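Local coordinates for 3-methyladenine dna-glycosylase (PDB 2JHN), which is a DNA glycosylase of the HhH-GPD superfamily of base excision DNA repair proteins, with a TATA-box binding protein-like domain at its N-terminal end, at residues F236-V247 and I256-A266; G121-Q129 and G217-V226. The protein carries 1 engineered substitution. All coordinates share one frame; numbering follows the deposited sequence.

Overall arrangement
The chain begins with the TATA-box binding protein-like part and its antiparallel sheet, then enters the helical HhH-GPD region. Contact 2 closes first. It brings helix 118-127 against the helix-hairpin-helix turn before helix 220-229 and against that helix, across 87 intervening residues that are mostly helical. Contact 1 opens only after contact 2 has closed. Eight residues separate its segments, which lie on helices 241-251 and 259-270. The two are therefore in series, neither nested nor crossed, with centres about 17 Å apart. Helix 220-229 leads through the loop of contact 1 into helix 241-251. Trp221 NE1 probably hydrogen-bonds Asp240 OD1 at 2.9 Å. Glu224 forms a salt bridge with Arg263. These pairs tie helix 220-229 to both segments of contact 1.

Contact 1. Residues F236-V247 and I256-A266; sequences FPADDLGVRRAV and IQSAEKVREIA
Phe236, Ala238 and Asp239 belong to the proline- and aspartate-containing loop of the HhH-GPD motif, and all three meet helix 259-266. This loop leads into helix 241-247, which Asp240 caps through Val243 N. The two helices cross at 64°. Val262 sits at the centre. Val262 CG1 reaches the edge of the Phe236 ring, 3.7 Å from Phe236 CE2, and also touches Val247 CG2. With Val262 CG1 anti to the backbone N (chi1 169°), CG2 lies between Val247 CG1 and the CA and CG of Arg244. Ala266 CB lies over one face of the Phe236 ring, a CH-pi contact 3.9 Å from the centroid. Helix 274-287 adds Leu281 to the same core.

Two arginines supply the polar bonds of the contact. Arg263 lays its guanidinium over Ala238, whose CB stands 3.7 Å above the centre of the group. Arg263 NH2 forms a salt bridge with Asp239 OD2 at 3.0 Å, coming from above the carboxylate plane. A water joins Asp239 OD1 to Arg263 NH1. Arg244 bends at chi3 (58°) and turns its side edge to the loop before helix 259-266. There a single acceptor, Gln257 O, takes both Arg244 NE at 2.9 Å and Arg244 NH2 at 3.0 Å.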
ATOM      1  N   PHE A 236      10.068   9.592   4.286  1.00 15.61           N
ATOM      2  CA  PHE A 236       8.807  10.321   4.345  1.00 14.64           C
ATOM      3  C   PHE A 236       8.648  11.128   3.066  1.00 13.65           C
ATOM      4  O   PHE A 236       9.442  12.051   2.826  1.00 13.17           O
ATOM      5  CB  PHE A 236       8.750  11.205   5.599  1.00 15.03           C
ATOM      6  CG  PHE A 236       7.380  11.796   5.862  1.00 14.80           C
ATOM      7  CD1 PHE A 236       6.373  11.018   6.464  1.00 15.15           C
ATOM      8  CD2 PHE A 236       7.105  13.116   5.514  1.00 16.14           C
ATOM      9  CE1 PHE A 236       5.088  11.567   6.718  1.00 16.10           C
ATOM     10  CE2 PHE A 236       5.844  13.688   5.742  1.00 16.32           C
ATOM     11  CZ  PHE A 236       4.829  12.899   6.358  1.00 16.40           C
ATOM     12  N   PRO A 237       7.634  10.782   2.235  1.00 13.07           N
ATOM     13  CA  PRO A 237       7.457  11.397   0.900  1.00 13.41           C
ATOM     14  C   PRO A 237       6.795  12.781   0.917  1.00 13.88           C
ATOM     15  O   PRO A 237       5.599  12.935   0.599  1.00 15.32           O
ATOM     16  CB  PRO A 237       6.595  10.371   0.156  1.00 12.54           C
ATOM     17  CG  PRO A 237       5.736   9.767   1.252  1.00 12.99           C
ATOM     18  CD  PRO A 237       6.581   9.780   2.521  1.00 13.46           C
ATOM     19  N   ALA A 238       7.596  13.778   1.250  1.00 14.80           N
ATOM     20  CA  ALA A 238       7.096  15.128   1.530  1.00 15.34           C
ATOM     21  C   ALA A 238       6.588  15.890   0.293  1.00 16.63           C
ATOM     22  O   ALA A 238       5.798  16.847   0.423  1.00 16.51           O
ATOM     23  CB  ALA A 238       8.197  15.921   2.274  1.00 15.53           C
ATOM     24  N   ASP A 239       7.036  15.494  -0.902  1.00 16.94           N
ATOM     25  CA  ASP A 239       6.522  16.095  -2.148  1.00 18.68           C
ATOM     26  C   ASP A 239       5.082  15.683  -2.458  1.00 19.21           C
ATOM     27  O   ASP A 239       4.428  16.303  -3.280  1.00 19.98           O
ATOM     28  CB  ASP A 239       7.430  15.797  -3.359  1.00 18.56           C
ATOM     29  CG  ASP A 239       8.824  16.349  -3.182  1.00 22.28           C
ATOM     30  OD1 ASP A 239       8.975  17.598  -3.234  1.00 24.30           O
ATOM     31  OD2 ASP A 239       9.765  15.538  -2.966  1.00 23.56           O
ATOM     32  N   ASP A 240       4.581  14.631  -1.805  1.00 19.94           N
ATOM     33  CA  ASP A 240       3.224  14.172  -2.085  1.00 20.51           C
ATOM     34  C   ASP A 240       2.230  15.302  -1.733  1.00 21.78           C
ATOM     35  O   ASP A 240       2.263  15.836  -0.616  1.00 21.23           O
ATOM     36  CB  ASP A 240       2.931  12.866  -1.311  1.00 20.98           C
ATOM     37  CG  ASP A 240       1.618  12.220  -1.739  1.00 21.67           C
ATOM     38  OD1 ASP A 240       1.649  11.268  -2.558  1.00 23.85           O
ATOM     39  OD2 ASP A 240       0.556  12.687  -1.273  1.00 22.69           O
ATOM     40  N   LEU A 241       1.385  15.690  -2.689  1.00 22.16           N
ATOM     41  CA  LEU A 241       0.433  16.806  -2.470  1.00 22.99           C
ATOM     42  C   LEU A 241      -0.606  16.536  -1.370  1.00 22.33           C
ATOM     43  O   LEU A 241      -0.944  17.428  -0.611  1.00 22.25           O
ATOM     44  CB  LEU A 241      -0.263  17.188  -3.772  1.00 24.86           C
ATOM     45  CG  LEU A 241       0.558  18.297  -4.427  1.00 27.31           C
ATOM     46  CD1 LEU A 241       1.290  17.814  -5.666  1.00 31.31           C
ATOM     47  CD2 LEU A 241      -0.364  19.461  -4.733  1.00 31.80           C
ATOM     48  N   GLY A 242      -1.091  15.302  -1.294  1.00 21.54           N
ATOM     49  CA  GLY A 242      -1.932  14.891  -0.179  1.00 21.15           C
ATOM     50  C   GLY A 242      -1.249  14.992   1.173  1.00 20.20           C
ATOM     51  O   GLY A 242      -1.865  15.425   2.161  1.00 20.38           O
ATOM     52  N   VAL A 243       0.024  14.596   1.231  1.00 19.62           N
ATOM     53  CA  VAL A 243       0.805  14.716   2.462  1.00 18.81           C
ATOM     54  C   VAL A 243       0.961  16.187   2.865  1.00 18.80           C
ATOM     55  O   VAL A 243       0.766  16.540   4.030  1.00 17.87           O
ATOM     56  CB  VAL A 243       2.192  14.012   2.331  1.00 19.06           C
ATOM     57  CG1 VAL A 243       3.107  14.341   3.516  1.00 19.22           C
ATOM     58  CG2 VAL A 243       2.008  12.486   2.209  1.00 18.80           C
ATOM     59  N   ARG A 244       1.316  17.042   1.899  1.00 19.43           N
ATOM     60  CA  ARG A 244       1.492  18.475   2.182  1.00 20.10           C
ATOM     61  C   ARG A 244       0.197  19.108   2.730  1.00 20.86           C
ATOM     62  O   ARG A 244       0.223  19.804   3.758  1.00 19.92           O
ATOM     63  CB  ARG A 244       2.014  19.205   0.934  1.00 20.82           C
ATOM     64  CG  ARG A 244       3.462  18.846   0.576  1.00 19.96           C
ATOM     65  CD  ARG A 244       3.873  19.489  -0.769  1.00 20.74           C
ATOM     66  NE  ARG A 244       3.716  20.944  -0.712  1.00 22.98           N
ATOM     67  CZ  ARG A 244       3.464  21.715  -1.767  1.00 26.12           C
ATOM     68  NH1 ARG A 244       3.335  21.180  -2.971  1.00 25.62           N
ATOM     69  NH2 ARG A 244       3.344  23.028  -1.616  1.00 26.69           N
ATOM     70  N   ARG A 245      -0.921  18.809   2.075  1.00 21.15           N
ATOM     71  CA  ARG A 245      -2.253  19.254   2.531  1.00 22.39           C
ATOM     72  C   ARG A 245      -2.563  18.823   3.970  1.00 21.78           C
ATOM     73  O   ARG A 245      -2.943  19.654   4.801  1.00 21.80           O
ATOM     74  CB  ARG A 245      -3.358  18.767   1.597  1.00 22.37           C
ATOM     75  CG  ARG A 245      -3.354  19.377   0.190  1.00 24.02           C
ATOM     76  CD  ARG A 245      -4.639  19.035  -0.603  1.00 24.30           C
ATOM     77  NE  ARG A 245      -4.846  17.612  -0.847  1.00 25.46           N
ATOM     78  CZ  ARG A 245      -4.621  16.992  -2.006  1.00 27.31           C
ATOM     79  NH1 ARG A 245      -4.172  17.665  -3.068  1.00 27.72           N
ATOM     80  NH2 ARG A 245      -4.845  15.685  -2.111  1.00 27.49           N
ATOM     81  N   ALA A 246      -2.368  17.536   4.273  1.00 21.15           N
ATOM     82  CA  ALA A 246      -2.641  17.008   5.617  1.00 20.86           C
ATOM     83  C   ALA A 246      -1.766  17.632   6.702  1.00 20.83           C
ATOM     84  O   ALA A 246      -2.266  18.037   7.762  1.00 20.86           O
ATOM     85  CB  ALA A 246      -2.536  15.461   5.618  1.00 20.76           C
ATOM     86  N   VAL A 247      -0.465  17.730   6.442  1.00 20.12           N
ATOM     87  CA  VAL A 247       0.473  18.291   7.416  1.00 20.20           C
ATOM     88  C   VAL A 247       0.208  19.786   7.648  1.00 21.55           C
ATOM     89  O   VAL A 247       0.333  20.276   8.766  1.00 20.76           O
ATOM     90  CB  VAL A 247       1.966  18.037   7.018  1.00 19.44           C
ATOM     91  CG1 VAL A 247       2.916  18.803   7.938  1.00 18.50           C
ATOM     92  CG2 VAL A 247       2.280  16.547   7.060  1.00 17.38           C
ATOM     93  N   ILE A 256      -1.094  26.218   3.237  1.00 33.99           N
ATOM     94  CA  ILE A 256      -0.280  25.252   2.470  1.00 33.90           C
ATOM     95  C   ILE A 256       1.236  25.493   2.582  1.00 33.46           C
ATOM     96  O   ILE A 256       1.724  26.587   2.295  1.00 33.94           O
ATOM     97  CB  ILE A 256      -0.746  25.139   0.982  1.00 34.15           C
ATOM     98  CG1 ILE A 256      -0.105  23.921   0.301  1.00 34.84           C
ATOM     99  CG2 ILE A 256      -0.470  26.441   0.196  1.00 34.29           C
ATOM    100  CD1 ILE A 256      -0.520  22.568   0.896  1.00 34.88           C
ATOM    101  N   GLN A 257       1.956  24.465   3.033  1.00 32.28           N
ATOM    102  CA  GLN A 257       3.397  24.531   3.228  1.00 31.47           C
ATOM    103  C   GLN A 257       4.143  23.813   2.105  1.00 30.80           C
ATOM    104  O   GLN A 257       3.563  22.989   1.389  1.00 30.63           O
ATOM    105  CB  GLN A 257       3.801  23.947   4.588  1.00 31.64           C
ATOM    106  CG  GLN A 257       3.117  24.621   5.791  1.00 32.63           C
ATOM    107  CD  GLN A 257       3.414  26.121   5.879  1.00 33.92           C
ATOM    108  OE1 GLN A 257       2.570  26.957   5.532  1.00 33.53           O
ATOM    109  NE2 GLN A 257       4.620  26.460   6.323  1.00 33.48           N
ATOM    110  N   SER A 258       5.421  24.161   1.962  1.00 30.06           N
ATOM    111  CA  SER A 258       6.331  23.544   0.995  1.00 29.08           C
ATOM    112  C   SER A 258       6.754  22.142   1.454  1.00 28.00           C
ATOM    113  O   SER A 258       6.697  21.837   2.642  1.00 27.57           O
ATOM    114  CB  SER A 258       7.582  24.423   0.837  1.00 29.10           C
ATOM    115  OG  SER A 258       8.421  24.339   1.988  1.00 28.70           O
ATOM    116  N   ALA A 259       7.216  21.316   0.515  1.00 27.37           N
ATOM    117  CA  ALA A 259       7.758  19.995   0.844  1.00 26.43           C
ATOM    118  C   ALA A 259       8.922  20.070   1.837  1.00 26.35           C
ATOM    119  O   ALA A 259       9.025  19.239   2.750  1.00 26.15           O
ATOM    120  CB  ALA A 259       8.169  19.256  -0.428  1.00 26.55           C
ATOM    121  N   GLU A 260       9.786  21.082   1.703  1.00 25.50           N
ATOM    122  CA  GLU A 260      10.920  21.220   2.632  1.00 25.32           C
ATOM    123  C   GLU A 260      10.480  21.469   4.096  1.00 24.96           C
ATOM    124  O   GLU A 260      11.068  20.934   5.036  1.00 24.51           O
ATOM    125  CB  GLU A 260      11.970  22.258   2.133  1.00 25.36           C
ATOM    126  CG  GLU A 260      11.482  23.677   1.915  0.50 25.97           C
ATOM    127  CD  GLU A 260      12.592  24.630   1.439  0.50 26.11           C
ATOM    128  OE1 GLU A 260      13.779  24.415   1.782  0.50 27.74           O
ATOM    129  OE2 GLU A 260      12.272  25.601   0.724  0.50 27.31           O
ATOM    130  N   LYS A 261       9.421  22.251   4.269  1.00 25.30           N
ATOM    131  CA  LYS A 261       8.855  22.537   5.594  1.00 25.18           C
ATOM    132  C   LYS A 261       8.174  21.281   6.182  1.00 24.65           C
ATOM    133  O   LYS A 261       8.294  20.977   7.381  1.00 24.11           O
ATOM    134  CB  LYS A 261       7.839  23.678   5.482  1.00 25.90           C
ATOM    135  CG  LYS A 261       7.351  24.200   6.838  1.00 27.86           C
ATOM    136  CD  LYS A 261       8.491  24.967   7.535  1.00 31.25           C
ATOM    137  CE  LYS A 261       8.269  25.088   9.023  1.00 34.38           C
ATOM    138  NZ  LYS A 261       9.288  26.014   9.616  1.00 36.14           N
ATOM    139  N   VAL A 262       7.457  20.559   5.321  1.00 24.22           N
ATOM    140  CA  VAL A 262       6.846  19.291   5.715  1.00 23.47           C
ATOM    141  C   VAL A 262       7.899  18.268   6.143  1.00 23.42           C
ATOM    142  O   VAL A 262       7.734  17.603   7.156  1.00 22.67           O
ATOM    143  CB  VAL A 262       5.945  18.733   4.618  1.00 23.12           C
ATOM    144  CG1 VAL A 262       5.517  17.277   4.925  1.00 22.13           C
ATOM    145  CG2 VAL A 262       4.740  19.624   4.423  1.00 23.70           C
ATOM    146  N   ARG A 263       8.985  18.153   5.372  1.00 24.18           N
ATOM    147  CA  ARG A 263      10.121  17.332   5.781  1.00 24.85           C
ATOM    148  C   ARG A 263      10.685  17.683   7.141  1.00 24.98           C
ATOM    149  O   ARG A 263      11.087  16.802   7.906  1.00 25.12           O
ATOM    150  CB  ARG A 263      11.243  17.426   4.738  1.00 25.63           C
ATOM    151  CG  ARG A 263      11.434  16.169   3.980  1.00 26.97           C
ATOM    152  CD  ARG A 263      12.437  16.321   2.876  1.00 27.71           C
ATOM    153  NE  ARG A 263      11.967  15.530   1.757  1.00 32.15           N
ATOM    154  CZ  ARG A 263      11.467  16.029   0.630  1.00 32.32           C
ATOM    155  NH1 ARG A 263      11.392  17.343   0.438  1.00 32.85           N
ATOM    156  NH2 ARG A 263      11.052  15.196  -0.315  1.00 31.36           N
ATOM    157  N   GLU A 264      10.741  18.986   7.421  1.00 24.72           N
ATOM    158  CA  GLU A 264      11.266  19.506   8.670  1.00 24.38           C
ATOM    159  C   GLU A 264      10.359  19.077   9.831  1.00 23.68           C
ATOM    160  O   GLU A 264      10.855  18.559  10.832  1.00 23.62           O
ATOM    161  CB  GLU A 264      11.419  21.039   8.565  1.00 24.04           C
ATOM    162  CG  GLU A 264      11.928  21.759   9.806  0.50 25.61           C
ATOM    163  CD  GLU A 264      11.483  23.223   9.862  0.50 25.00           C
ATOM    164  OE1 GLU A 264      11.482  23.915   8.815  0.50 25.16           O
ATOM    165  OE2 GLU A 264      11.116  23.680  10.965  0.50 27.27           O
ATOM    166  N   ILE A 265       9.048  19.265   9.669  1.00 23.50           N
ATOM    167  CA  ILE A 265       8.022  18.761  10.604  1.00 23.31           C
ATOM    168  C   ILE A 265       8.127  17.252  10.885  1.00 22.75           C
ATOM    169  O   ILE A 265       8.124  16.819  12.049  1.00 21.15           O
ATOM    170  CB  ILE A 265       6.568  19.126  10.140  1.00 24.43           C
ATOM    171  CG1 ILE A 265       6.176  20.501  10.671  1.00 25.53           C
ATOM    172  CG2 ILE A 265       5.524  18.079  10.643  1.00 25.92           C
ATOM    173  CD1 ILE A 265       6.273  20.624  12.216  1.00 28.02           C
ATOM    174  N   ALA A 266       8.210  16.451   9.822  1.00 22.12           N
ATOM    175  CA  ALA A 266       8.367  15.003   9.994  1.00 21.78           C
ATOM    176  C   ALA A 266       9.614  14.639  10.794  1.00 22.36           C
ATOM    177  O   ALA A 266       9.566  13.774  11.676  1.00 21.82           O
ATOM    178  CB  ALA A 266       8.376  14.303   8.634  1.00 20.93           C
TER
HETATM  179  O   HOH W   1      11.949  12.725   3.830  1.00 32.63           O
HETATM  180  O   HOH W   2      11.326  18.255  -2.251  1.00 28.07           O

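Contact 2. Residues G121-Q129 and G217-V226; sequences GIAKAIIQQ and GIGRWTAELV. With NA (sodium ion), chain E.
The extended Gln129 side chain crosses Thr222 at about a right angle and uses its amide nitrogen twice. Gln129 NE2 donates to Thr222 OG1 at 2.8 Å, nearly straight (165°) and in the amide plane. Gln129 NE2 also donates to Gly217 O at 3.0 Å, with the donor in the carbonyl plane. Together the two bonds fix the rotation of the amide. Thr222 chi1 of -63° sets OG1 beside its backbone N, where it meets Gln129 NE2, and puts CG2 anti to that N, against Ala125 CB. A water links Thr222 OG1 to Ala125 O and lies over one face of the Trp221 ring. Gln128 meets the same ring at its edge. Gln128 NE2 is 3.8 Å from Trp221 CZ2, and the amide and ring planes are almost perpendicular. Further along, Ala125 CB packs against Val226 CG2 at 3.5 Å.

Residues 217-226 hold the end of the helix-hairpin-helix hairpin and the start of its second helix. Ile218 O binds a sodium ion at 2.5 Å, with Thr213 and Phe215 completing the protein ligands. Helix 121-127 runs against helix 220-226 at 142°. Helix 205-213 touches Ile122, helix 182-192 packs on Ile126 and Ile218, and helix 133-147 touches Gln128.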
ATOM      1  N   GLY A 121       4.247  -2.790  -6.131  1.00  8.56           N
ATOM      2  CA  GLY A 121       4.419  -1.449  -5.533  1.00  9.09           C
ATOM      3  C   GLY A 121       5.007  -0.439  -6.505  1.00  9.32           C
ATOM      4  O   GLY A 121       4.505   0.683  -6.613  1.00  9.19           O
ATOM      5  N   ILE A 122       6.062  -0.829  -7.234  1.00  9.09           N
ATOM      6  CA  ILE A 122       6.637   0.082  -8.236  1.00  9.88           C
ATOM      7  C   ILE A 122       5.652   0.401  -9.374  1.00  9.94           C
ATOM      8  O   ILE A 122       5.458   1.574  -9.715  1.00  9.57           O
ATOM      9  CB  ILE A 122       8.012  -0.416  -8.818  1.00  9.59           C
ATOM     10  CG1 ILE A 122       9.049  -0.571  -7.694  1.00 10.10           C
ATOM     11  CG2 ILE A 122       8.519   0.583  -9.906  1.00 10.42           C
ATOM     12  CD1 ILE A 122      10.311  -1.354  -8.121  1.00 10.61           C
ATOM     13  N   ALA A 123       5.033  -0.640  -9.938  1.00 10.24           N
ATOM     14  CA  ALA A 123       4.094  -0.479 -11.038  1.00 11.28           C
ATOM     15  C   ALA A 123       2.969   0.476 -10.626  1.00 12.11           C
ATOM     16  O   ALA A 123       2.653   1.449 -11.344  1.00 12.26           O
ATOM     17  CB  ALA A 123       3.533  -1.853 -11.478  1.00 11.95           C
ATOM     18  N   LYS A 124       2.383   0.252  -9.454  1.00 12.99           N
ATOM     19  CA  LYS A 124       1.283   1.115  -9.022  1.00 13.74           C
ATOM     20  C   LYS A 124       1.739   2.566  -8.758  1.00 13.51           C
ATOM     21  O   LYS A 124       1.008   3.523  -9.076  1.00 13.17           O
ATOM     22  CB  LYS A 124       0.515   0.498  -7.822  1.00 13.64           C
ATOM     23  CG  LYS A 124      -0.242  -0.790  -8.178  1.00 14.58           C
ATOM     24  CD  LYS A 124      -1.035  -1.358  -7.005  1.00 16.39           C
ATOM     25  CE  LYS A 124      -2.530  -1.370  -7.324  1.00 20.73           C
ATOM     26  NZ  LYS A 124      -3.467  -1.683  -6.162  1.00 20.81           N
ATOM     27  N   ALA A 125       2.960   2.739  -8.233  1.00 12.56           N
ATOM     28  CA  ALA A 125       3.481   4.089  -7.996  1.00 13.05           C
ATOM     29  C   ALA A 125       3.634   4.868  -9.324  1.00 13.95           C
ATOM     30  O   ALA A 125       3.338   6.060  -9.396  1.00 14.33           O
ATOM     31  CB  ALA A 125       4.818   4.047  -7.200  1.00 12.12           C
ATOM     32  N   ILE A 126       4.075   4.160 -10.358  1.00 13.68           N
ATOM     33  CA  ILE A 126       4.215   4.709 -11.679  1.00 15.27           C
ATOM     34  C   ILE A 126       2.846   5.073 -12.272  1.00 15.84           C
ATOM     35  O   ILE A 126       2.663   6.183 -12.800  1.00 16.42           O
ATOM     36  CB  ILE A 126       4.953   3.717 -12.606  1.00 14.03           C
ATOM     37  CG1 ILE A 126       6.430   3.594 -12.214  1.00 14.39           C
ATOM     38  CG2 ILE A 126       4.827   4.182 -14.102  1.00 15.92           C
ATOM     39  CD1 ILE A 126       7.124   2.397 -12.885  1.00 15.20           C
ATOM     40  N   ILE A 127       1.898   4.135 -12.173  1.00 16.27           N
ATOM     41  CA  ILE A 127       0.507   4.384 -12.615  1.00 17.10           C
ATOM     42  C   ILE A 127      -0.070   5.676 -12.027  1.00 18.92           C
ATOM     43  O   ILE A 127      -0.694   6.479 -12.743  1.00 19.21           O
ATOM     44  CB  ILE A 127      -0.403   3.161 -12.341  1.00 17.19           C
ATOM     45  CG1 ILE A 127       0.037   1.966 -13.223  1.00 14.37           C
ATOM     46  CG2 ILE A 127      -1.916   3.513 -12.523  1.00 16.97           C
ATOM     47  CD1 ILE A 127      -0.643   0.640 -12.857  1.00 15.76           C
ATOM     48  N   GLN A 128       0.170   5.894 -10.742  1.00 19.67           N
ATOM     49  CA  GLN A 128      -0.308   7.077 -10.044  1.00 21.95           C
ATOM     50  C   GLN A 128       0.285   8.438 -10.473  1.00 22.03           C
ATOM     51  O   GLN A 128      -0.260   9.476 -10.119  1.00 21.86           O
ATOM     52  CB  GLN A 128      -0.105   6.872  -8.553  1.00 22.36           C
ATOM     53  CG  GLN A 128      -1.097   7.607  -7.679  1.00 27.27           C
ATOM     54  CD  GLN A 128      -0.624   7.645  -6.265  1.00 30.11           C
ATOM     55  OE1 GLN A 128      -0.142   6.636  -5.729  1.00 33.12           O
ATOM     56  NE2 GLN A 128      -0.733   8.818  -5.640  1.00 33.27           N
ATOM     57  N   GLN A 129       1.387   8.437 -11.217  1.00 23.16           N
ATOM     58  CA  GLN A 129       2.052   9.688 -11.625  1.00 24.31           C
ATOM     59  C   GLN A 129       1.072  10.651 -12.336  1.00 25.28           C
ATOM     60  O   GLN A 129       0.421  10.278 -13.313  1.00 24.99           O
ATOM     61  CB  GLN A 129       3.312   9.408 -12.480  1.00 23.85           C
ATOM     62  CG  GLN A 129       4.417   8.646 -11.700  1.00 22.55           C
ATOM     63  CD  GLN A 129       5.692   8.330 -12.492  1.00 24.52           C
ATOM     64  OE1 GLN A 129       5.698   8.266 -13.728  1.00 25.66           O
ATOM     65  NE2 GLN A 129       6.784   8.127 -11.769  1.00 20.61           N
ATOM     66  N   GLY A 217      12.228   8.628 -15.424  1.00 18.05           N
ATOM     67  CA  GLY A 217      10.789   8.766 -15.246  1.00 17.60           C
ATOM     68  C   GLY A 217      10.392   8.443 -13.812  1.00 16.44           C
ATOM     69  O   GLY A 217       9.223   8.617 -13.424  1.00 16.14           O
ATOM     70  N   ILE A 218      11.366   7.963 -13.043  1.00 15.24           N
ATOM     71  CA  ILE A 218      11.198   7.802 -11.589  1.00 14.22           C
ATOM     72  C   ILE A 218      12.030   8.887 -10.903  1.00 13.65           C
ATOM     73  O   ILE A 218      13.254   8.834 -10.935  1.00 13.98           O
ATOM     74  CB  ILE A 218      11.609   6.422 -11.084  1.00 14.07           C
ATOM     75  CG1 ILE A 218      10.778   5.320 -11.787  1.00 15.02           C
ATOM     76  CG2 ILE A 218      11.441   6.359  -9.550  1.00 13.46           C
ATOM     77  CD1 ILE A 218      10.980   3.898 -11.262  1.00 14.93           C
ATOM     78  N   GLY A 219      11.354   9.837 -10.267  1.00 12.78           N
ATOM     79  CA  GLY A 219      12.053  10.897  -9.524  1.00 12.37           C
ATOM     80  C   GLY A 219      11.872  10.745  -8.017  1.00 13.11           C
ATOM     81  O   GLY A 219      11.499   9.641  -7.518  1.00 12.33           O
ATOM     82  N   ARG A 220      12.113  11.848  -7.300  1.00 12.00           N
ATOM     83  CA  ARG A 220      12.143  11.806  -5.829  1.00 11.79           C
ATOM     84  C   ARG A 220      10.805  11.325  -5.234  1.00 11.48           C
ATOM     85  O   ARG A 220      10.805  10.449  -4.371  1.00 10.55           O
ATOM     86  CB  ARG A 220      12.523  13.165  -5.251  1.00 11.86           C
ATOM     87  CG  ARG A 220      12.536  13.175  -3.755  1.00 12.13           C
ATOM     88  CD  ARG A 220      13.156  14.466  -3.226  1.00 16.56           C
ATOM     89  NE  ARG A 220      13.584  14.230  -1.853  1.00 19.54           N
ATOM     90  CZ  ARG A 220      14.194  15.125  -1.083  1.00 22.58           C
ATOM     91  NH1 ARG A 220      14.447  16.359  -1.553  1.00 21.73           N
ATOM     92  NH2 ARG A 220      14.553  14.778   0.162  1.00 21.03           N
ATOM     93  N   TRP A 221       9.688  11.888  -5.703  1.00 10.82           N
ATOM     94  CA  TRP A 221       8.382  11.564  -5.139  1.00 12.76           C
ATOM     95  C   TRP A 221       8.039  10.087  -5.323  1.00 11.74           C
ATOM     96  O   TRP A 221       7.732   9.414  -4.352  1.00 11.53           O
ATOM     97  CB  TRP A 221       7.268  12.453  -5.715  1.00 14.53           C
ATOM     98  CG  TRP A 221       5.906  11.994  -5.317  1.00 18.39           C
ATOM     99  CD1 TRP A 221       5.394  11.906  -4.038  1.00 19.69           C
ATOM    100  CD2 TRP A 221       4.879  11.526  -6.191  1.00 21.45           C
ATOM    101  NE1 TRP A 221       4.105  11.422  -4.081  1.00 21.85           N
ATOM    102  CE2 TRP A 221       3.765  11.181  -5.387  1.00 19.93           C
ATOM    103  CE3 TRP A 221       4.780  11.384  -7.589  1.00 22.74           C
ATOM    104  CZ2 TRP A 221       2.567  10.683  -5.933  1.00 22.48           C
ATOM    105  CZ3 TRP A 221       3.585  10.908  -8.132  1.00 22.34           C
ATOM    106  CH2 TRP A 221       2.496  10.555  -7.302  1.00 21.94           C
ATOM    107  N   THR A 222       8.124   9.586  -6.554  1.00 11.10           N
ATOM    108  CA  THR A 222       7.849   8.168  -6.819  1.00 11.19           C
ATOM    109  C   THR A 222       8.783   7.258  -6.012  1.00 10.46           C
ATOM    110  O   THR A 222       8.340   6.235  -5.470  1.00  9.85           O
ATOM    111  CB  THR A 222       7.991   7.880  -8.308  1.00 12.39           C
ATOM    112  OG1 THR A 222       6.996   8.655  -9.002  1.00 14.47           O
ATOM    113  CG2 THR A 222       7.822   6.355  -8.593  1.00 11.94           C
ATOM    114  N   ALA A 223      10.057   7.624  -5.917  1.00  9.08           N
ATOM    115  CA  ALA A 223      11.028   6.755  -5.231  1.00  9.90           C
ATOM    116  C   ALA A 223      10.704   6.720  -3.714  1.00  9.91           C
ATOM    117  O   ALA A 223      10.664   5.632  -3.083  1.00  9.91           O
ATOM    118  CB  ALA A 223      12.492   7.214  -5.517  1.00 10.20           C
ATOM    119  N   GLU A 224      10.449   7.894  -3.140  1.00  9.65           N
ATOM    120  CA  GLU A 224      10.109   7.973  -1.699  1.00 10.59           C
ATOM    121  C   GLU A 224       8.771   7.320  -1.376  1.00  9.59           C
ATOM    122  O   GLU A 224       8.644   6.671  -0.318  1.00 10.32           O
ATOM    123  CB  GLU A 224      10.179   9.405  -1.162  1.00  9.90           C
ATOM    124  CG  GLU A 224      11.606   9.982  -1.249  1.00 11.06           C
ATOM    125  CD  GLU A 224      11.734  11.371  -0.672  1.00 13.73           C
ATOM    126  OE1 GLU A 224      10.686  12.057  -0.498  1.00 14.37           O
ATOM    127  OE2 GLU A 224      12.905  11.750  -0.371  1.00 14.26           O
ATOM    128  N   LEU A 225       7.794   7.476  -2.256  1.00 10.48           N
ATOM    129  CA  LEU A 225       6.500   6.773  -2.087  1.00 10.82           C
ATOM    130  C   LEU A 225       6.721   5.239  -2.106  1.00 10.25           C
ATOM    131  O   LEU A 225       6.254   4.523  -1.217  1.00 10.21           O
ATOM    132  CB  LEU A 225       5.509   7.201  -3.176  1.00 10.93           C
ATOM    133  CG  LEU A 225       4.046   6.821  -3.039  1.00 12.11           C
ATOM    134  CD1 LEU A 225       3.489   7.534  -1.784  1.00 13.97           C
ATOM    135  CD2 LEU A 225       3.324   7.300  -4.326  1.00 13.18           C
ATOM    136  N   VAL A 226       7.485   4.748  -3.076  1.00  9.88           N
ATOM    137  CA  VAL A 226       7.805   3.290  -3.132  1.00  9.23           C
ATOM    138  C   VAL A 226       8.484   2.842  -1.850  1.00  9.22           C
ATOM    139  O   VAL A 226       8.080   1.845  -1.246  1.00  7.92           O
ATOM    140  CB  VAL A 226       8.661   2.940  -4.357  1.00  8.79           C
ATOM    141  CG1 VAL A 226       9.288   1.513  -4.223  1.00  9.64           C
ATOM    142  CG2 VAL A 226       7.809   3.059  -5.645  1.00  9.74           C
TER
HETATM  143 NA    NA E1298      15.062   9.021 -12.571  1.00 18.75          NA
HETATM  144  O   HOH W   3       4.444   7.886  -7.918  1.00 19.75           O
HETATM  145  O   HOH W   4      13.772  10.513 -14.024  1.00 17.01           O
HETATM  146  O   HOH W   5      15.892  11.144 -11.484  1.00 19.18           O